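Side-chain contacts in mandelate racemase / muconate lactonizing enzyme (Burkholderia pseudomallei, PDB 2POD), which is of unknown function but belongs to the enolase superfamily, binds a sodium ion and may act as a lyase: residues B[18-23]-B[41-46]; B[166-171]-B[209-214]; B[190-195]-B[231-236]. All coordinates share one frame; numbering follows the deposited sequence.

Contact 1 of 3, residues B[18-23]-B[41-46]; sequences NLLWVL and CSAEAY
Leu-20 meets Ala-43 and Glu-44 where a helix lies over one face of the antiparallel sheet in the N-terminal domain of this enolase-superfamily fold. It is a small example of sheet-to-helix packing in an alpha+beta domain, in which a branched strand residue is set against a helix. Leu-20 sits on strand 19-26, between strands 31-37 and 5-13, and its CB is directed at helix 40-55. With CG anti to the backbone N (chi1 175°), the two methyl groups are carried out from the sheet and divide the work.

The apolar part is made by these two branches. CD2 comes against the methyl group of Ala-43, with Leu-20 CD2 to Ala-43 CB at 3.8 Å. CD1 approaches the first carbon of the acid side chain, with Leu-20 CD1 to Glu-44 CB at 4.1 Å. The leucine and glutamate side chains cross at about a right angle, and the leucine meets the CB of Glu-44, not its carboxylate.

The polar part belongs to that far end. The Glu-44 chain runs extended beyond CG and delivers its carboxylate to strand 5-13, where OE2 forms a salt bridge with Arg-12 and OE1 a hydrogen bond with Thr-10. The buried charge is thus satisfied by the same strand whose side chains flank Leu-20. On another side of the helix, Ala-45 packs on Ala-45 of the second subunit.

Backbone contact enters last: Leu-20 CD2 also rests 3.8 Å from Glu-44 N, beside the amide of the helix itself.

Contact 2 of 3, residues B[166-171]-B[209-214]; sequences DLLDSG and RAVGDK
Leu-168 and Lys-214, 8.0 Å apart at CA, are the nearest pair of CA atoms between the end of one helix, 166-171, and the last residues of another with the turn after it, 209-214. Each segment leaves its helix through a glycine with positive phi. Gly-171 is the C-prime residue of a Schellman motif, in which Ile-172 N reaches back to Leu-167 O and Gly-171 N makes a weak bond to Leu-168 O.

Between these endings the side-chain contact is apolar and centres on Leu-168, whose methyl groups serve different partners. Leu-168 CD2 meets Val-211 CG1 at 3.8 Å, the two side chains reaching toward each other tip to tip. Leu-168 CD1 touches Lys-214 CB, also at 3.8 Å, and the lysine chain crosses the leucine at about a right angle. Further along that chain, Lys-214 CD lies 3.8 Å from Leu-168 CD2, so the aliphatic part of the lysine lies against both branches.

Beyond CD the chain bends, at chi3 (-106°) and chi4 (76°), and these bends fold the ammonium group back onto its own turn. There Lys-214 NZ donates to Val-211 O at 2.9 Å, in the carbonyl plane and on a lone pair, which ties the charged end down while its carbons cover Leu-168.

Val-211 also packs on Ala-164 and Leu-165, and Ala-210 on Asp-161 and Leu-165, earlier in helix 160-170. The contact therefore joins the C-terminal ends of helices 160-170 and 202-210, just ahead of the adjacent parallel barrel strands 174-177 and 216-220 into which they lead.

Contact 3 of 3, residues B[190-195]-B[231-236]; sequences YYISKS and LQIAEA
Gln-232 and Ile-233, consecutive residues of helix 227-237, both receive Ile-192 from the loop that enters helix 194-200. Gln-232 is the side chain to follow. Its CB points at the loop yet remains 5.0 Å from Ile-192 CG2, and its CG gains nothing on that atom. The chain runs extended past CG, and the approach is made by the amide. Gln-232 CD comes to 4.3 Å from Ile-192 CG2, after which the group forks. OE1 ends 3.7 Å from Ile-192 O, a meeting of two acceptors that cannot bond each other. NE2 lies 4.1 Å from Ile-192 CG2 and 3.9 Å from Ile-192 O, too far for a hydrogen bond. The glutamine thus works here mainly by van der Waals packing, its side chain crossing that of the isoleucine obliquely.

The second half of the contact is purely apolar. Ile-192 holds CG1 anti to its backbone nitrogen (chi1 -175°), leaving CG2 to face the helix. That methyl group is shared: besides the amide of Gln-232 it touches Ile-233 CG1 at 4.1 Å. Ile-233 CB does not point straight at the loop, but with CG1 beside the backbone N (chi1 -70°) its longer branch swings round to meet Ile-192 at about a right angle.

After Ile-192, Ser-193 is the N-cap of helix 194-200, its OG accepting from Asp-196 N. Tyr-191 hydrogen-bonds through OH to Asp-216 of the fourth subunit, so the loop also takes part in the assembly. Leu-197 of helix 194-200 packs on both Gln-232 and Ile-233, while Ala-234 touches Tyr-260 of helix 257-263. The contact lays the loop on a helix outside the enolase-superfamily barrel, one that connects parallel strands 216-220 and 244-246.

From the N terminus, contact 1 comes first: it closes a short loop containing the turn from strand 19-26 to strand 31-37, and is complete before the first barrel strand, 117-122. Contact 2 opens with helix 160-170, and contact 3 opens at 190-195 before contact 2 closes at 209-214. Contact 3 then closes at 231-236, so these two cross along the chain; helix 194-200, which starts in contact 3, is followed directly by helix 202-210, which ends in contact 2. Contact 1 unites sheet and helix within the N-terminal domain; the others join elements around the barrel. Centre to centre, contacts 2 and 3 are 27 Å apart, and contact 1 is 39 Å from contact 2 and 38 Å from contact 3.

Contact 1 of 3, residues B[18-23]-B[41-46]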
loop_
_atom_site.group_PDB
_atom_site.type_symbol
_atom_site.label_atom_id
_atom_site.label_comp_id
_atom_site.label_asym_id
_atom_site.label_seq_id
_atom_site.Cartn_x
_atom_site.Cartn_y
_atom_site.Cartn_z
ATOM N N ASN B 18 -11.109 -38.625 -21.747
ATOM C CA ASN B 18 -10.461 -37.641 -20.871
ATOM C C ASN B 18 -9.728 -38.262 -19.679
ATOM O O ASN B 18 -8.891 -37.611 -19.047
ATOM C CB ASN B 18 -11.466 -36.602 -20.378
ATOM C CG ASN B 18 -11.876 -35.624 -21.454
ATOM O OD1 ASN B 18 -13.047 -35.258 -21.552
ATOM N ND2 ASN B 18 -10.912 -35.175 -22.256
ATOM N N LEU B 19 -10.042 -39.523 -19.390
ATOM C CA LEU B 19 -9.620 -40.184 -18.165
ATOM C C LEU B 19 -8.264 -40.851 -18.325
ATOM O O LEU B 19 -7.981 -41.479 -19.346
ATOM C CB LEU B 19 -10.670 -41.212 -17.746
ATOM C CG LEU B 19 -10.611 -41.986 -16.428
ATOM C CD1 LEU B 19 -10.737 -41.075 -15.219
ATOM C CD2 LEU B 19 -11.752 -42.975 -16.447
ATOM N N LEU B 20 -7.419 -40.709 -17.310
ATOM C CA LEU B 20 -6.166 -41.441 -17.274
ATOM C C LEU B 20 -5.980 -42.113 -15.923
ATOM O O LEU B 20 -6.040 -41.454 -14.892
ATOM C CB LEU B 20 -4.990 -40.522 -17.611
ATOM C CG LEU B 20 -3.568 -41.080 -17.508
ATOM C CD1 LEU B 20 -3.308 -42.102 -18.601
ATOM C CD2 LEU B 20 -2.549 -39.953 -17.595
ATOM N N TRP B 21 -5.768 -43.428 -15.938
ATOM C CA TRP B 21 -5.269 -44.137 -14.768
ATOM C C TRP B 21 -3.779 -44.372 -14.848
ATOM O O TRP B 21 -3.226 -44.502 -15.934
ATOM C CB TRP B 21 -5.999 -45.456 -14.573
ATOM C CG TRP B 21 -7.412 -45.275 -14.174
ATOM C CD1 TRP B 21 -7.877 -44.552 -13.120
ATOM C CD2 TRP B 21 -8.558 -45.825 -14.825
ATOM N NE1 TRP B 21 -9.249 -44.617 -13.068
ATOM C CE2 TRP B 21 -9.693 -45.393 -14.105
ATOM C CE3 TRP B 21 -8.737 -46.644 -15.946
ATOM C CZ2 TRP B 21 -10.996 -45.763 -14.464
ATOM C CZ3 TRP B 21 -10.035 -47.006 -16.308
ATOM C CH2 TRP B 21 -11.146 -46.558 -15.571
ATOM N N VAL B 22 -3.129 -44.378 -13.685
ATOM C CA VAL B 22 -1.713 -44.720 -13.573
ATOM C C VAL B 22 -1.539 -45.765 -12.474
ATOM O O VAL B 22 -2.156 -45.662 -11.412
ATOM C CB VAL B 22 -0.819 -43.485 -13.253
ATOM C CG1 VAL B 22 0.657 -43.845 -13.382
ATOM C CG2 VAL B 22 -1.132 -42.339 -14.181
ATOM N N LEU B 23 -0.710 -46.770 -12.749
ATOM C CA LEU B 23 -0.394 -47.826 -11.794
ATOM C C LEU B 23 1.100 -47.856 -11.545
ATOM O O LEU B 23 1.882 -47.919 -12.492
ATOM C CB LEU B 23 -0.849 -49.188 -12.324
ATOM C CG LEU B 23 -2.348 -49.488 -12.357
ATOM C CD1 LEU B 23 -2.612 -50.701 -13.230
ATOM C CD2 LEU B 23 -2.900 -49.715 -10.963
ATOM N N CYS B 41 -3.715 -38.063 -23.188
ATOM C CA CYS B 41 -2.563 -38.405 -24.031
ATOM C C CYS B 41 -1.326 -37.576 -23.737
ATOM O O CYS B 41 -0.217 -38.075 -23.860
ATOM C CB CYS B 41 -2.896 -38.278 -25.517
ATOM S SG CYS B 41 -4.064 -39.493 -26.103
ATOM N N SER B 42 -1.518 -36.311 -23.366
ATOM C CA SER B 42 -0.388 -35.429 -23.092
ATOM C C SER B 42 0.208 -35.686 -21.712
ATOM O O SER B 42 1.434 -35.686 -21.553
ATOM C CB SER B 42 -0.751 -33.956 -23.298
ATOM O OG SER B 42 -1.781 -33.532 -22.424
ATOM N N ALA B 43 -0.660 -35.926 -20.730
ATOM C CA ALA B 43 -0.230 -36.379 -19.408
ATOM C C ALA B 43 0.466 -37.744 -19.437
ATOM O O ALA B 43 1.510 -37.918 -18.796
ATOM C CB ALA B 43 -1.400 -36.374 -18.427
ATOM N N GLU B 44 -0.091 -38.692 -20.195
ATOM C CA GLU B 44 0.534 -40.006 -20.392
ATOM C C GLU B 44 1.909 -39.888 -21.051
ATOM O O GLU B 44 2.879 -40.499 -20.597
ATOM C CB GLU B 44 -0.379 -40.940 -21.209
ATOM C CG GLU B 44 0.298 -42.218 -21.704
ATOM C CD GLU B 44 -0.619 -43.113 -22.513
ATOM O OE1 GLU B 44 -1.107 -44.124 -21.956
ATOM O OE2 GLU B 44 -0.842 -42.810 -23.705
ATOM N N ALA B 45 1.988 -39.086 -22.107
ATOM C CA ALA B 45 3.234 -38.914 -22.839
ATOM C C ALA B 45 4.324 -38.302 -21.968
ATOM O O ALA B 45 5.483 -38.700 -22.067
ATOM C CB ALA B 45 3.014 -38.091 -24.092
ATOM N N TYR B 46 3.935 -37.356 -21.107
ATOM C CA TYR B 46 4.834 -36.765 -20.111
ATOM C C TYR B 46 5.366 -37.800 -19.109
ATOM O O TYR B 46 6.563 -37.813 -18.807
ATOM C CB TYR B 46 4.146 -35.612 -19.356
ATOM C CG TYR B 46 4.818 -35.292 -18.035
ATOM C CD1 TYR B 46 4.266 -35.724 -16.823
ATOM C CD2 TYR B 46 6.034 -34.601 -18.002
ATOM C CE1 TYR B 46 4.900 -35.461 -15.624
ATOM C CE2 TYR B 46 6.667 -34.332 -16.804
ATOM C CZ TYR B 46 6.097 -34.758 -15.622
ATOM O OH TYR B 46 6.734 -34.493 -14.437
#

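Contact 2 of 3, residues B[166-171]-B[209-214]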
loop_
_atom_site.group_PDB
_atom_site.type_symbol
_atom_site.label_atom_id
_atom_site.label_comp_id
_atom_site.label_asym_id
_atom_site.label_seq_id
_atom_site.Cartn_x
_atom_site.Cartn_y
_atom_site.Cartn_z
ATOM N N ASP B 166 -36.141 -33.203 -5.777
ATOM C CA ASP B 166 -35.604 -34.553 -5.889
ATOM C C ASP B 166 -34.309 -34.749 -5.089
ATOM O O ASP B 166 -34.133 -35.783 -4.436
ATOM C CB ASP B 166 -35.404 -34.902 -7.372
ATOM C CG ASP B 166 -34.797 -36.273 -7.584
ATOM O OD1 ASP B 166 -33.957 -36.392 -8.498
ATOM O OD2 ASP B 166 -35.156 -37.229 -6.858
ATOM N N LEU B 167 -33.414 -33.765 -5.133
ATOM C CA LEU B 167 -32.178 -33.823 -4.348
ATOM C C LEU B 167 -32.429 -33.729 -2.849
ATOM O O LEU B 167 -31.764 -34.403 -2.061
ATOM C CB LEU B 167 -31.193 -32.739 -4.787
ATOM C CG LEU B 167 -30.466 -33.018 -6.100
ATOM C CD1 LEU B 167 -29.959 -31.739 -6.701
ATOM C CD2 LEU B 167 -29.339 -34.029 -5.930
ATOM N N LEU B 168 -33.400 -32.902 -2.471
ATOM C CA LEU B 168 -33.805 -32.746 -1.081
ATOM C C LEU B 168 -34.418 -34.019 -0.482
ATOM O O LEU B 168 -34.267 -34.274 0.716
ATOM C CB LEU B 168 -34.776 -31.572 -0.949
ATOM C CG LEU B 168 -34.945 -30.950 0.438
ATOM C CD1 LEU B 168 -33.846 -29.934 0.713
ATOM C CD2 LEU B 168 -36.317 -30.312 0.559
ATOM N N ASP B 169 -35.094 -34.809 -1.319
ATOM C CA ASP B 169 -35.676 -36.088 -0.905
ATOM C C ASP B 169 -34.629 -37.145 -0.551
ATOM O O ASP B 169 -34.835 -37.940 0.367
ATOM C CB ASP B 169 -36.616 -36.633 -1.985
ATOM C CG ASP B 169 -37.955 -37.100 -1.424
ATOM O OD1 ASP B 169 -37.976 -37.828 -0.405
ATOM O OD2 ASP B 169 -38.996 -36.736 -2.011
ATOM N N SER B 170 -33.511 -37.150 -1.276
ATOM C CA SER B 170 -32.385 -38.029 -0.951
ATOM C C SER B 170 -31.489 -37.455 0.150
ATOM O O SER B 170 -30.645 -38.160 0.708
ATOM C CB SER B 170 -31.571 -38.371 -2.203
ATOM O OG SER B 170 -31.234 -37.210 -2.939
ATOM N N GLY B 171 -31.687 -36.177 0.464
ATOM C CA GLY B 171 -31.072 -35.563 1.634
ATOM C C GLY B 171 -29.895 -34.669 1.294
ATOM O O GLY B 171 -29.197 -34.192 2.187
ATOM N N ARG B 209 -38.662 -20.832 -5.302
ATOM C CA ARG B 209 -40.059 -21.175 -5.047
ATOM C C ARG B 209 -40.251 -22.601 -4.524
ATOM O O ARG B 209 -41.093 -22.830 -3.654
ATOM C CB ARG B 209 -40.911 -20.944 -6.297
ATOM C CG ARG B 209 -41.708 -19.655 -6.272
ATOM C CD ARG B 209 -40.937 -18.509 -6.908
ATOM N NE ARG B 209 -41.738 -17.289 -6.993
ATOM C CZ ARG B 209 -42.518 -16.964 -8.023
ATOM N NH1 ARG B 209 -43.203 -15.829 -7.999
ATOM N NH2 ARG B 209 -42.616 -17.767 -9.077
ATOM N N ALA B 210 -39.466 -23.545 -5.049
ATOM C CA ALA B 210 -39.595 -24.963 -4.690
ATOM C C ALA B 210 -39.109 -25.285 -3.275
ATOM O O ALA B 210 -39.900 -25.707 -2.427
ATOM C CB ALA B 210 -38.896 -25.845 -5.708
ATOM N N VAL B 211 -37.818 -25.079 -3.021
ATOM C CA VAL B 211 -37.212 -25.484 -1.749
ATOM C C VAL B 211 -36.823 -24.316 -0.834
ATOM O O VAL B 211 -36.820 -24.464 0.391
ATOM C CB VAL B 211 -36.018 -26.464 -1.938
ATOM C CG1 VAL B 211 -36.509 -27.841 -2.352
ATOM C CG2 VAL B 211 -35.047 -25.944 -2.958
ATOM N N GLY B 212 -36.500 -23.168 -1.433
ATOM C CA GLY B 212 -36.232 -21.928 -0.699
ATOM C C GLY B 212 -35.002 -21.981 0.188
ATOM O O GLY B 212 -33.879 -22.150 -0.298
ATOM N N ASP B 213 -35.239 -21.860 1.494
ATOM C CA ASP B 213 -34.205 -21.885 2.534
ATOM C C ASP B 213 -33.369 -23.165 2.598
ATOM O O ASP B 213 -32.232 -23.138 3.074
ATOM C CB ASP B 213 -34.850 -21.664 3.906
ATOM C CG ASP B 213 -34.815 -20.213 4.346
ATOM O OD1 ASP B 213 -34.271 -19.365 3.603
ATOM O OD2 ASP B 213 -35.334 -19.922 5.446
ATOM N N LYS B 214 -33.939 -24.274 2.132
ATOM C CA LYS B 214 -33.447 -25.608 2.474
ATOM C C LYS B 214 -32.247 -26.025 1.632
ATOM O O LYS B 214 -31.508 -26.932 2.005
ATOM C CB LYS B 214 -34.575 -26.642 2.357
ATOM C CG LYS B 214 -35.401 -26.814 3.630
ATOM C CD LYS B 214 -36.544 -27.805 3.432
ATOM C CE LYS B 214 -37.895 -27.101 3.339
ATOM N NZ LYS B 214 -38.111 -26.442 2.016
#

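Contact 3 of 3, residues B[190-195]-B[231-236]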
loop_
_atom_site.group_PDB
_atom_site.type_symbol
_atom_site.label_atom_id
_atom_site.label_comp_id
_atom_site.label_asym_id
_atom_site.label_seq_id
_atom_site.Cartn_x
_atom_site.Cartn_y
_atom_site.Cartn_z
ATOM N N TYR B 190 -17.333 -10.892 -22.868
ATOM C CA TYR B 190 -17.238 -9.454 -22.645
ATOM C C TYR B 190 -18.589 -8.776 -22.516
ATOM O O TYR B 190 -18.656 -7.597 -22.177
ATOM C CB TYR B 190 -16.383 -8.778 -23.716
ATOM C CG TYR B 190 -14.932 -9.184 -23.645
ATOM C CD1 TYR B 190 -14.418 -10.147 -24.512
ATOM C CD2 TYR B 190 -14.075 -8.613 -22.704
ATOM C CE1 TYR B 190 -13.086 -10.529 -24.449
ATOM C CE2 TYR B 190 -12.734 -8.986 -22.634
ATOM C CZ TYR B 190 -12.252 -9.949 -23.504
ATOM O OH TYR B 190 -10.931 -10.324 -23.438
ATOM N N TYR B 191 -19.662 -9.531 -22.755
ATOM C CA TYR B 191 -21.010 -8.965 -22.825
ATOM C C TYR B 191 -22.090 -9.988 -22.498
ATOM O O TYR B 191 -22.097 -11.099 -23.035
ATOM C CB TYR B 191 -21.273 -8.324 -24.205
ATOM C CG TYR B 191 -22.659 -7.739 -24.363
ATOM C CD1 TYR B 191 -23.621 -8.370 -25.157
ATOM C CD2 TYR B 191 -23.013 -6.559 -23.712
ATOM C CE1 TYR B 191 -24.898 -7.840 -25.291
ATOM C CE2 TYR B 191 -24.287 -6.020 -23.845
ATOM C CZ TYR B 191 -25.221 -6.661 -24.635
ATOM O OH TYR B 191 -26.477 -6.120 -24.754
ATOM N N ILE B 192 -23.000 -9.595 -21.611
ATOM C CA ILE B 192 -24.316 -10.217 -21.507
ATOM C C ILE B 192 -25.424 -9.159 -21.634
ATOM O O ILE B 192 -25.348 -8.083 -21.033
ATOM C CB ILE B 192 -24.446 -11.105 -20.218
ATOM C CG1 ILE B 192 -25.786 -11.861 -20.182
ATOM C CG2 ILE B 192 -24.169 -10.296 -18.938
ATOM C CD1 ILE B 192 -25.775 -13.157 -19.378
ATOM N N SER B 193 -26.433 -9.456 -22.448
ATOM C CA SER B 193 -27.614 -8.599 -22.553
ATOM C C SER B 193 -28.470 -8.727 -21.296
ATOM O O SER B 193 -28.430 -9.756 -20.619
ATOM C CB SER B 193 -28.425 -8.946 -23.811
ATOM O OG SER B 193 -29.407 -9.939 -23.553
ATOM N N LYS B 194 -29.234 -7.678 -20.995
ATOM C CA LYS B 194 -30.086 -7.619 -19.797
ATOM C C LYS B 194 -31.207 -8.663 -19.805
ATOM O O LYS B 194 -31.648 -9.115 -18.745
ATOM C CB LYS B 194 -30.688 -6.221 -19.642
ATOM C CG LYS B 194 -29.960 -5.328 -18.637
ATOM C CD LYS B 194 -29.788 -3.907 -19.163
ATOM C CE LYS B 194 -30.869 -2.975 -18.646
ATOM N NZ LYS B 194 -31.151 -1.890 -19.626
ATOM N N SER B 195 -31.652 -9.041 -21.002
ATOM C CA SER B 195 -32.716 -10.021 -21.167
ATOM C C SER B 195 -32.189 -11.457 -21.114
ATOM O O SER B 195 -32.853 -12.345 -20.573
ATOM C CB SER B 195 -33.506 -9.754 -22.460
ATOM O OG SER B 195 -32.797 -10.170 -23.618
ATOM N N LEU B 231 -19.265 -8.691 -13.071
ATOM C CA LEU B 231 -19.773 -7.790 -12.037
ATOM C C LEU B 231 -21.283 -7.595 -12.167
ATOM O O LEU B 231 -22.015 -7.593 -11.176
ATOM C CB LEU B 231 -19.062 -6.433 -12.128
ATOM C CG LEU B 231 -17.563 -6.341 -11.808
ATOM C CD1 LEU B 231 -17.020 -4.917 -12.038
ATOM C CD2 LEU B 231 -17.257 -6.818 -10.392
ATOM N N GLN B 232 -21.719 -7.443 -13.411
ATOM C CA GLN B 232 -23.120 -7.301 -13.788
ATOM C C GLN B 232 -23.950 -8.523 -13.407
ATOM O O GLN B 232 -25.079 -8.384 -12.934
ATOM C CB GLN B 232 -23.184 -7.091 -15.299
ATOM C CG GLN B 232 -24.297 -6.210 -15.782
ATOM C CD GLN B 232 -24.529 -6.354 -17.275
ATOM O OE1 GLN B 232 -25.670 -6.435 -17.728
ATOM N NE2 GLN B 232 -23.444 -6.388 -18.049
ATOM N N ILE B 233 -23.382 -9.714 -13.613
ATOM C CA ILE B 233 -24.003 -10.969 -13.186
ATOM C C ILE B 233 -24.059 -11.101 -11.661
ATOM O O ILE B 233 -25.110 -11.433 -11.104
ATOM C CB ILE B 233 -23.320 -12.206 -13.837
ATOM C CG1 ILE B 233 -23.617 -12.263 -15.338
ATOM C CG2 ILE B 233 -23.797 -13.490 -13.190
ATOM C CD1 ILE B 233 -22.550 -12.989 -16.159
ATOM N N ALA B 234 -22.938 -10.820 -10.994
ATOM C CA ALA B 234 -22.847 -10.863 -9.522
ATOM C C ALA B 234 -23.845 -9.947 -8.811
ATOM O O ALA B 234 -24.416 -10.332 -7.797
ATOM C CB ALA B 234 -21.427 -10.555 -9.054
ATOM N N GLU B 235 -24.039 -8.744 -9.352
ATOM C CA GLU B 235 -25.064 -7.815 -8.873
ATOM C C GLU B 235 -26.490 -8.377 -9.012
ATOM O O GLU B 235 -27.315 -8.215 -8.107
ATOM C CB GLU B 235 -24.927 -6.456 -9.584
ATOM C CG GLU B 235 -26.030 -5.420 -9.276
ATOM C CD GLU B 235 -25.954 -4.830 -7.866
ATOM O OE1 GLU B 235 -24.891 -4.928 -7.213
ATOM O OE2 GLU B 235 -26.968 -4.254 -7.414
ATOM N N ALA B 236 -26.759 -9.050 -10.129
ATOM C CA ALA B 236 -28.059 -9.679 -10.370
ATOM C C ALA B 236 -28.326 -10.886 -9.458
ATOM O O ALA B 236 -29.478 -11.164 -9.107
ATOM C CB ALA B 236 -28.195 -10.068 -11.833
#